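Local coordinates for protein tRNA (adenine(22)-N(1))-methyltransferase (Bacillus subtilis, PDB 6Q56) that catalyses the S-adenosyl-L-methionine-dependent methylation of adenosine 22 in tRNA, giving N(1)-methyladenosine, at residues L10-V13 with A14-P18; G54-L57 with S58-Q62; W194-E197 with L198-T201; A211-E215 with Q216-K220. The protein carries 2 engineered substitutions. One frame throughout, in Å; residues are numbered along the deposited sequence.

Contact 1: L10-V13 with A14-P18; sequences LQTV and AEYIP
Q11 and E15, one helical turn apart, meet through a short bond in which NE2 of Q11 donates to OE2 of E15 at 2.6 Å. The glutamine leaves with CG anti to its own N (chi1 -173°) and then bends at chi2, which swings the amide along the helix to the carboxylate. OE2 lies in the plane of that amide and is approached nearly end-on to its C-O bond, while the two flat groups are turned 37° apart. CG of E15 stands beside its own backbone N and rests 3.3 Å from O of Q11. NE2 of Q11 is also bonded to OH of Y36, so two bonds hold the amide nitrogen. With an alanine here, E15 would probably lose the donor to its carboxylate and be free to turn, and Y36 would lose a partner.

The chain here runs off the end of helix 8-14 through a type I beta turn, A14 to I17, towards strand 21-26, one of the inner parallel strands of the Rossmann-like sheet. A14 N bonds to L10 O at 2.9 Å, and Y16 N to V13 O at 3.1 Å. The phenol of Y16 turns an edge to the carbonyls of T12 and V13: CD2 lies 3.3 Å from O of T12, near the ring plane, and CE2 is 4.3 Å from CG2 of T12. Its OH is bonded to D142, and the T12 hydroxyl to K8 O. V13, compact and branched, fits against I119 and V155 of the sheet, while the small A14 lies close to L33 of helix 32-39.

Contact 2: G54-L57 with S58-Q62; sequences GPFL and SAKRQ
Helix 53-65 is the crossover of a beta-alpha-beta unit, joining the parallel strands 43-50 and 72-76 of the Rossmann-like methyltransferase sheet, and its first turns are held by ordinary i to i+4 bonds. S58 N reaches G54 O at 3.1 Å, K60 N reaches F56 O at 3.0 Å, and A59 N reaches P55 O, with a second, weak bond to F56 O. P55 suits this early position, where a backbone N need not donate within the helix.

The two faces differ. A59 is small enough to bury its methyl, which lies 3.3 Å from P55 O, and it packs on E50 and V74. F56 fills the space beside it, its CG anti to the backbone N (chi1 177°), which sends the ring towards strand 72-76, where it touches V74 and Q76. On the outer side the charged K60 and R61 suit the solvent, where L57 is exposed too. K60 crosses the F56 side chain at a slant: CD comes to 4.2 Å from CZ of F56, and the bend at chi3 beyond it turns the ammonium to approach the ring obliquely. R61 has CG beside its own backbone N, which leaves it 3.2 Å from O of L57, the same oxygen that accepts R61 N at 2.9 Å.

Contact 3: W194-E197 with L198-T201; sequences WTQE and LQHT
The carbonyl oxygen of E197 is gripped twice by T201, whose N donates at 2.9 Å and whose OG1 donates at 3.0 Å to the same O. The two donors come from opposite faces of the carbonyl plane, the hydroxyl well above it. T201 can do this because OG1 stands beside its backbone N (chi1 -66°), pointing back up the helix, while the side chain touches M228. A valine in its place would probably leave E197 O with the backbone N as its one donor here, and put a methyl against that oxygen.

T195, nearly two turns earlier, likewise bonds its OG1 to a carbonyl four residues back, L191 O. Its CG2 then meets the amide of Q199 at NE2, 3.7 Å away. Q199 lies extended along the outside, with its CG 3.2 Å from T195 O. Such a chain can spread its carbon stem on the helix and leave its amide at the surface.

The inward face is greasy. W194 packs on L177, V178 and L231, its ring meeting that of F190 at about 60°, and L198 turns to M228, L231 and I235, joining helix 188-210 to its partner 215-234 in the C-terminal helical hairpin.

Because its hydroxyl is paid for within its own helix, T201 can be buried against the second helix without asking that apolar surface for a polar partner.

Contact 4: A211-E215 with Q216-K220; sequences AADTE and QNKQK
The backbone tightens into an inverse gamma turn centred on D213, then passes through T214 into helix 215-234, whose first bonds are K218 N to T214 O at 3.0 Å and Q219 N to E215 O at 3.1 Å.

T214 is the N-cap. Its OG1 stands between the backbone N and the carbonyl carbon (chi1 74°), and from there it accepts N217 N at 3.0 Å along an almost straight bond, 169° at the hydrogen. Threonine suits the place because a short hydroxyl can stand in for the carbonyl that a preceding turn would have supplied. N217 ties the cap to the loop before it. Its CG lies beside its own backbone N, which carries the amide back past T214, and ND2 donates to A212 O at 2.9 Å with that oxygen close to the amide plane. A212 O also takes the weak bond from T214 N that closes the gamma turn, so it accepts from both. The methyl of A211 comes within 3.8 Å of ND2 of N217, near enough to lie beside the amide.

K218 stretches out along the cap, its CG 3.6 Å from T214 O, and its NZ ends 4.2 Å from CB of D213. Its charge and that of D213 are near but not in contact, so any attraction is probably modest. The acidic E215 in the first turn is likely to suit the positive helix end.

The whole turn joins helix 188-210 to helix 215-234 at the distal tip of the hairpin, where N217 and K220 rest on I208 of the first helix.

Followed from the N terminus, the four contacts come in series: each is one unbroken run of chain, and none nests in or crosses another. Contact 1 closes the turn between helix 8-14 and strand 21-26, packed against the sheet. Contact 2 lies wholly on helix 53-65, the crossover between strands 43-50 and 72-76, with its centre about 22 Å from that of contact 1. Contact 3 sits mid-way along helix 188-210, on the opposite side of the chain's centre from contact 2. Contact 4 turns the chain from that helix into helix 215-234, its centre about 21 Å from that of contact 3. The first two therefore belong to the Rossmann-like domain, the last two to the C-terminal hairpin.

Contact 1: L10-V13 with A14-P18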
loop_
_atom_site.group_PDB
_atom_site.type_symbol
_atom_site.label_atom_id
_atom_site.label_comp_id
_atom_site.label_asym_id
_atom_site.label_seq_id
_atom_site.Cartn_x
_atom_site.Cartn_y
_atom_site.Cartn_z
ATOM N N LEU A 10 -1.413 7.389 8.388
ATOM C CA LEU A 10 -1.209 6.224 9.237
ATOM C C LEU A 10 -2.420 5.958 10.118
ATOM O O LEU A 10 -2.664 4.831 10.521
ATOM C CB LEU A 10 0.055 6.378 10.072
ATOM C CG LEU A 10 1.344 6.435 9.257
ATOM C CD1 LEU A 10 2.562 6.253 10.143
ATOM C CD2 LEU A 10 1.328 5.388 8.162
ATOM N N GLN A 11 -3.184 7.002 10.404
ATOM C CA GLN A 11 -4.384 6.857 11.201
ATOM C C GLN A 11 -5.292 5.926 10.432
ATOM O O GLN A 11 -5.862 4.993 10.981
ATOM C CB GLN A 11 -5.069 8.201 11.407
ATOM C CG GLN A 11 -6.229 8.143 12.377
ATOM C CD GLN A 11 -5.818 7.557 13.702
ATOM O OE1 GLN A 11 -4.837 7.983 14.296
ATOM N NE2 GLN A 11 -6.567 6.572 14.173
ATOM N N THR A 12 -5.406 6.203 9.142
ATOM C CA THR A 12 -6.220 5.418 8.237
ATOM C C THR A 12 -5.765 3.971 8.255
ATOM O O THR A 12 -6.579 3.068 8.325
ATOM C CB THR A 12 -6.154 5.972 6.803
ATOM O OG1 THR A 12 -6.827 7.230 6.746
ATOM C CG2 THR A 12 -6.805 5.025 5.819
ATOM N N VAL A 13 -4.459 3.759 8.196
ATOM C CA VAL A 13 -3.904 2.416 8.207
ATOM C C VAL A 13 -4.279 1.685 9.489
ATOM O O VAL A 13 -4.727 0.555 9.457
ATOM C CB VAL A 13 -2.370 2.449 8.056
ATOM C CG1 VAL A 13 -1.769 1.077 8.282
ATOM C CG2 VAL A 13 -1.983 2.981 6.691
ATOM N N ALA A 14 -4.083 2.351 10.614
ATOM C CA ALA A 14 -4.377 1.772 11.917
ATOM C C ALA A 14 -5.814 1.271 12.057
ATOM O O ALA A 14 -6.052 0.262 12.697
ATOM C CB ALA A 14 -4.064 2.774 13.019
ATOM N N GLU A 15 -6.765 1.981 11.467
ATOM C CA GLU A 15 -8.169 1.605 11.571
ATOM C C GLU A 15 -8.503 0.236 10.997
ATOM O O GLU A 15 -9.543 -0.320 11.316
ATOM C CB GLU A 15 -9.057 2.652 10.905
ATOM C CG GLU A 15 -8.942 4.050 11.486
ATOM C CD GLU A 15 -9.165 4.103 12.983
ATOM O OE1 GLU A 15 -9.965 3.306 13.504
ATOM O OE2 GLU A 15 -8.537 4.951 13.644
ATOM N N TYR A 16 -7.639 -0.305 10.147
ATOM C CA TYR A 16 -7.898 -1.606 9.549
ATOM C C TYR A 16 -7.239 -2.736 10.304
ATOM O O TYR A 16 -7.313 -3.880 9.891
ATOM C CB TYR A 16 -7.464 -1.635 8.091
ATOM C CG TYR A 16 -8.346 -0.807 7.208
ATOM C CD1 TYR A 16 -9.520 -1.321 6.691
ATOM C CD2 TYR A 16 -8.021 0.501 6.913
ATOM C CE1 TYR A 16 -10.339 -0.558 5.892
ATOM C CE2 TYR A 16 -8.831 1.268 6.117
ATOM C CZ TYR A 16 -9.987 0.735 5.607
ATOM O OH TYR A 16 -10.789 1.510 4.819
ATOM N N ILE A 17 -6.592 -2.413 11.411
ATOM C CA ILE A 17 -5.952 -3.431 12.214
ATOM C C ILE A 17 -7.046 -4.203 12.926
ATOM O O ILE A 17 -7.844 -3.621 13.651
ATOM C CB ILE A 17 -5.004 -2.829 13.249
ATOM C CG1 ILE A 17 -3.850 -2.126 12.553
ATOM C CG2 ILE A 17 -4.473 -3.913 14.165
ATOM C CD1 ILE A 17 -2.995 -1.320 13.484
ATOM N N PRO A 18 -7.114 -5.506 12.723
ATOM C CA PRO A 18 -8.156 -6.284 13.391
ATOM C C PRO A 18 -7.967 -6.228 14.898
ATOM O O PRO A 18 -6.846 -6.276 15.369
ATOM C CB PRO A 18 -7.937 -7.701 12.862
ATOM C CG PRO A 18 -7.017 -7.562 11.704
ATOM C CD PRO A 18 -6.177 -6.372 12.003
#

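Contact 2: G54-L57 with S58-Q62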
loop_
_atom_site.group_PDB
_atom_site.type_symbol
_atom_site.label_atom_id
_atom_site.label_comp_id
_atom_site.label_asym_id
_atom_site.label_seq_id
_atom_site.Cartn_x
_atom_site.Cartn_y
_atom_site.Cartn_z
ATOM N N GLY A 54 20.285 3.138 12.129
ATOM C CA GLY A 54 19.690 4.343 12.669
ATOM C C GLY A 54 18.228 4.204 13.018
ATOM O O GLY A 54 17.856 4.283 14.177
ATOM N N PRO A 55 17.382 3.997 12.026
ATOM C CA PRO A 55 15.950 3.851 12.289
ATOM C C PRO A 55 15.665 2.741 13.289
ATOM O O PRO A 55 14.672 2.783 13.995
ATOM C CB PRO A 55 15.387 3.492 10.924
ATOM C CG PRO A 55 16.311 4.142 9.964
ATOM C CD PRO A 55 17.669 4.103 10.589
ATOM N N PHE A 56 16.548 1.755 13.342
ATOM C CA PHE A 56 16.385 0.632 14.251
ATOM C C PHE A 56 16.589 1.045 15.698
ATOM O O PHE A 56 15.710 0.868 16.525
ATOM C CB PHE A 56 17.359 -0.483 13.896
ATOM C CG PHE A 56 17.301 -1.659 14.821
ATOM C CD1 PHE A 56 16.153 -2.412 14.929
ATOM C CD2 PHE A 56 18.405 -2.025 15.561
ATOM C CE1 PHE A 56 16.099 -3.500 15.770
ATOM C CE2 PHE A 56 18.359 -3.115 16.399
ATOM C CZ PHE A 56 17.203 -3.854 16.505
ATOM N N LEU A 57 17.750 1.607 16.000
ATOM C CA LEU A 57 18.039 2.028 17.356
ATOM C C LEU A 57 17.018 3.035 17.864
ATOM O O LEU A 57 16.622 2.981 19.014
ATOM C CB LEU A 57 19.445 2.600 17.459
ATOM C CG LEU A 57 20.525 1.563 17.757
ATOM C CD1 LEU A 57 20.713 0.608 16.589
ATOM C CD2 LEU A 57 21.835 2.245 18.109
ATOM N N SER A 58 16.593 3.946 17.001
ATOM C CA SER A 58 15.629 4.968 17.382
ATOM C C SER A 58 14.236 4.400 17.650
ATOM O O SER A 58 13.489 4.940 18.449
ATOM C CB SER A 58 15.539 6.046 16.304
ATOM O OG SER A 58 14.742 5.633 15.211
ATOM N N ALA A 59 13.886 3.313 16.982
ATOM C CA ALA A 59 12.589 2.707 17.192
ATOM C C ALA A 59 12.633 1.942 18.501
ATOM O O ALA A 59 11.709 1.991 19.295
ATOM C CB ALA A 59 12.242 1.787 16.042
ATOM N N LYS A 60 13.738 1.250 18.718
ATOM C CA LYS A 60 13.933 0.476 19.928
ATOM C C LYS A 60 13.916 1.401 21.133
ATOM O O LYS A 60 13.403 1.051 22.179
ATOM C CB LYS A 60 15.262 -0.279 19.869
ATOM C CG LYS A 60 15.310 -1.550 20.692
ATOM C CD LYS A 60 16.543 -2.367 20.355
ATOM C CE LYS A 60 17.807 -1.690 20.852
ATOM N NZ LYS A 60 19.044 -2.336 20.337
ATOM N N ARG A 61 14.485 2.587 20.974
ATOM C CA ARG A 61 14.549 3.550 22.058
ATOM C C ARG A 61 13.207 4.192 22.354
ATOM O O ARG A 61 12.927 4.531 23.489
ATOM C CB ARG A 61 15.584 4.628 21.757
ATOM C CG ARG A 61 17.009 4.153 21.946
ATOM C CD ARG A 61 17.207 3.513 23.309
ATOM N NE ARG A 61 18.450 2.760 23.371
ATOM C CZ ARG A 61 19.607 3.257 23.791
ATOM N NH1 ARG A 61 19.685 4.514 24.202
ATOM N NH2 ARG A 61 20.684 2.493 23.805
ATOM N N GLN A 62 12.381 4.365 21.335
ATOM C CA GLN A 62 11.075 4.952 21.535
ATOM C C GLN A 62 10.218 3.950 22.278
ATOM O O GLN A 62 9.560 4.287 23.254
ATOM C CB GLN A 62 10.433 5.305 20.205
ATOM C CG GLN A 62 9.203 6.177 20.335
ATOM C CD GLN A 62 9.505 7.504 20.996
ATOM O OE1 GLN A 62 10.659 7.834 21.254
ATOM N NE2 GLN A 62 8.462 8.271 21.283
#

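Contact 3: W194-E197 with L198-T201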
loop_
_atom_site.group_PDB
_atom_site.type_symbol
_atom_site.label_atom_id
_atom_site.label_comp_id
_atom_site.label_asym_id
_atom_site.label_seq_id
_atom_site.Cartn_x
_atom_site.Cartn_y
_atom_site.Cartn_z
ATOM N N TRP A 194 -6.476 10.939 -10.918
ATOM C CA TRP A 194 -6.479 10.277 -12.204
ATOM C C TRP A 194 -6.724 11.218 -13.365
ATOM O O TRP A 194 -6.231 10.991 -14.452
ATOM C CB TRP A 194 -7.447 9.100 -12.169
ATOM C CG TRP A 194 -6.949 8.096 -11.205
ATOM C CD1 TRP A 194 -7.509 7.739 -10.022
ATOM C CD2 TRP A 194 -5.731 7.363 -11.310
ATOM N NE1 TRP A 194 -6.725 6.805 -9.395
ATOM C CE2 TRP A 194 -5.625 6.561 -10.167
ATOM C CE3 TRP A 194 -4.725 7.301 -12.270
ATOM C CZ2 TRP A 194 -4.562 5.708 -9.962
ATOM C CZ3 TRP A 194 -3.675 6.461 -12.063
ATOM C CH2 TRP A 194 -3.595 5.672 -10.920
ATOM N N THR A 195 -7.467 12.284 -13.127
ATOM C CA THR A 195 -7.715 13.259 -14.166
ATOM C C THR A 195 -6.383 13.895 -14.534
ATOM O O THR A 195 -6.083 14.084 -15.698
ATOM C CB THR A 195 -8.707 14.330 -13.706
ATOM O OG1 THR A 195 -10.008 13.752 -13.589
ATOM C CG2 THR A 195 -8.756 15.476 -14.694
ATOM N N GLN A 196 -5.580 14.206 -13.529
ATOM C CA GLN A 196 -4.276 14.800 -13.752
ATOM C C GLN A 196 -3.354 13.793 -14.424
ATOM O O GLN A 196 -2.588 14.145 -15.307
ATOM C CB GLN A 196 -3.665 15.295 -12.436
ATOM C CG GLN A 196 -4.383 16.504 -11.852
ATOM C CD GLN A 196 -4.077 16.731 -10.383
ATOM O OE1 GLN A 196 -3.276 16.023 -9.787
ATOM N NE2 GLN A 196 -4.729 17.718 -9.792
ATOM N N GLU A 197 -3.436 12.536 -14.009
ATOM C CA GLU A 197 -2.601 11.496 -14.589
ATOM C C GLU A 197 -2.906 11.350 -16.068
ATOM O O GLU A 197 -2.015 11.166 -16.878
ATOM C CB GLU A 197 -2.822 10.162 -13.886
ATOM C CG GLU A 197 -1.989 9.025 -14.441
ATOM C CD GLU A 197 -0.510 9.187 -14.167
ATOM O OE1 GLU A 197 -0.151 9.922 -13.231
ATOM O OE2 GLU A 197 0.295 8.570 -14.887
ATOM N N LEU A 198 -4.180 11.426 -16.409
ATOM C CA LEU A 198 -4.588 11.300 -17.790
ATOM C C LEU A 198 -4.039 12.479 -18.576
ATOM O O LEU A 198 -3.501 12.309 -19.662
ATOM C CB LEU A 198 -6.103 11.240 -17.898
ATOM C CG LEU A 198 -6.688 11.520 -19.276
ATOM C CD1 LEU A 198 -6.243 10.490 -20.296
ATOM C CD2 LEU A 198 -8.196 11.572 -19.187
ATOM N N GLN A 199 -4.172 13.674 -18.021
ATOM C CA GLN A 199 -3.677 14.860 -18.685
ATOM C C GLN A 199 -2.190 14.705 -18.912
ATOM O O GLN A 199 -1.683 15.057 -19.965
ATOM C CB GLN A 199 -3.960 16.108 -17.860
ATOM C CG GLN A 199 -5.431 16.460 -17.777
ATOM C CD GLN A 199 -5.722 17.553 -16.762
ATOM O OE1 GLN A 199 -4.829 18.014 -16.051
ATOM N NE2 GLN A 199 -6.973 17.971 -16.692
ATOM N N HIS A 200 -1.490 14.169 -17.926
ATOM C CA HIS A 200 -0.058 13.988 -18.061
ATOM C C HIS A 200 0.275 12.937 -19.108
ATOM O O HIS A 200 1.306 13.015 -19.756
ATOM C CB HIS A 200 0.584 13.618 -16.732
ATOM C CG HIS A 200 2.052 13.362 -16.835
ATOM N ND1 HIS A 200 2.657 12.248 -16.299
ATOM C CD2 HIS A 200 3.034 14.065 -17.444
ATOM C CE1 HIS A 200 3.948 12.283 -16.559
ATOM N NE2 HIS A 200 4.204 13.374 -17.255
ATOM N N THR A 201 -0.601 11.957 -19.270
ATOM C CA THR A 201 -0.386 10.913 -20.249
ATOM C C THR A 201 -0.579 11.484 -21.646
ATOM O O THR A 201 0.206 11.232 -22.533
ATOM C CB THR A 201 -1.345 9.734 -20.038
ATOM O OG1 THR A 201 -1.051 9.094 -18.796
ATOM C CG2 THR A 201 -1.194 8.733 -21.139
#

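Contact 4: A211-E215 with Q216-K220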
loop_
_atom_site.group_PDB
_atom_site.type_symbol
_atom_site.label_atom_id
_atom_site.label_comp_id
_atom_site.label_asym_id
_atom_site.label_seq_id
_atom_site.Cartn_x
_atom_site.Cartn_y
_atom_site.Cartn_z
ATOM N N ALA A 211 7.375 13.835 -32.305
ATOM C CA ALA A 211 8.717 13.317 -32.495
ATOM C C ALA A 211 8.787 12.390 -33.702
ATOM O O ALA A 211 7.845 12.285 -34.477
ATOM C CB ALA A 211 9.191 12.601 -31.246
ATOM N N ALA A 212 9.926 11.727 -33.839
ATOM C CA ALA A 212 10.178 10.819 -34.951
ATOM C C ALA A 212 9.166 9.693 -35.070
ATOM O O ALA A 212 8.654 9.200 -34.074
ATOM C CB ALA A 212 11.575 10.230 -34.838
ATOM N N ASP A 213 8.902 9.285 -36.305
ATOM C CA ASP A 213 7.982 8.195 -36.582
ATOM C C ASP A 213 8.776 6.915 -36.639
ATOM O O ASP A 213 9.117 6.431 -37.709
ATOM C CB ASP A 213 7.270 8.396 -37.911
ATOM C CG ASP A 213 6.009 9.203 -37.780
ATOM O OD1 ASP A 213 5.582 9.465 -36.640
ATOM O OD2 ASP A 213 5.440 9.571 -38.825
ATOM N N THR A 214 9.084 6.369 -35.478
ATOM C CA THR A 214 9.850 5.148 -35.410
ATOM C C THR A 214 9.014 4.053 -34.784
ATOM O O THR A 214 8.039 4.315 -34.098
ATOM C CB THR A 214 11.124 5.353 -34.582
ATOM O OG1 THR A 214 10.787 5.436 -33.198
ATOM C CG2 THR A 214 11.822 6.624 -34.995
ATOM N N GLU A 215 9.410 2.821 -35.037
ATOM C CA GLU A 215 8.706 1.676 -34.498
ATOM C C GLU A 215 8.643 1.806 -32.988
ATOM O O GLU A 215 7.668 1.412 -32.360
ATOM C CB GLU A 215 9.423 0.389 -34.896
ATOM C CG GLU A 215 8.697 -0.898 -34.569
ATOM C CD GLU A 215 9.404 -2.110 -35.136
ATOM O OE1 GLU A 215 10.477 -1.948 -35.739
ATOM O OE2 GLU A 215 8.888 -3.229 -34.981
ATOM N N GLN A 216 9.697 2.378 -32.419
ATOM C CA GLN A 216 9.795 2.560 -30.979
ATOM C C GLN A 216 8.789 3.563 -30.456
ATOM O O GLN A 216 8.073 3.291 -29.508
ATOM C CB GLN A 216 11.201 3.015 -30.591
ATOM C CG GLN A 216 11.376 3.236 -29.102
ATOM C CD GLN A 216 12.786 3.628 -28.721
ATOM O OE1 GLN A 216 13.531 4.179 -29.520
ATOM N NE2 GLN A 216 13.152 3.351 -27.489
ATOM N N ASN A 217 8.738 4.727 -31.077
ATOM C CA ASN A 217 7.818 5.762 -30.641
ATOM C C ASN A 217 6.364 5.372 -30.831
ATOM O O ASN A 217 5.508 5.775 -30.061
ATOM C CB ASN A 217 8.119 7.076 -31.346
ATOM C CG ASN A 217 9.332 7.767 -30.773
ATOM O OD1 ASN A 217 9.873 7.347 -29.754
ATOM N ND2 ASN A 217 9.770 8.823 -31.424
ATOM N N LYS A 218 6.093 4.580 -31.852
ATOM C CA LYS A 218 4.742 4.139 -32.099
ATOM C C LYS A 218 4.359 3.129 -31.030
ATOM O O LYS A 218 3.216 3.073 -30.613
ATOM C CB LYS A 218 4.604 3.579 -33.506
ATOM C CG LYS A 218 4.439 4.671 -34.545
ATOM C CD LYS A 218 4.624 4.151 -35.954
ATOM C CE LYS A 218 4.386 5.243 -36.977
ATOM N NZ LYS A 218 4.998 4.906 -38.287
ATOM N N GLN A 219 5.324 2.350 -30.558
ATOM C CA GLN A 219 5.032 1.396 -29.500
ATOM C C GLN A 219 4.744 2.173 -28.223
ATOM O O GLN A 219 3.831 1.835 -27.485
ATOM C CB GLN A 219 6.175 0.411 -29.288
ATOM C CG GLN A 219 5.917 -0.960 -29.889
ATOM C CD GLN A 219 4.626 -1.577 -29.378
ATOM O OE1 GLN A 219 3.847 -2.136 -30.145
ATOM N NE2 GLN A 219 4.387 -1.460 -28.077
ATOM N N LYS A 220 5.527 3.218 -27.980
ATOM C CA LYS A 220 5.359 4.051 -26.797
ATOM C C LYS A 220 4.015 4.752 -26.833
ATOM O O LYS A 220 3.413 5.003 -25.802
ATOM C CB LYS A 220 6.472 5.090 -26.700
ATOM C CG LYS A 220 7.825 4.540 -26.281
ATOM C CD LYS A 220 8.894 5.622 -26.328
ATOM C CE LYS A 220 10.231 5.133 -25.796
ATOM N NZ LYS A 220 10.695 3.896 -26.474
#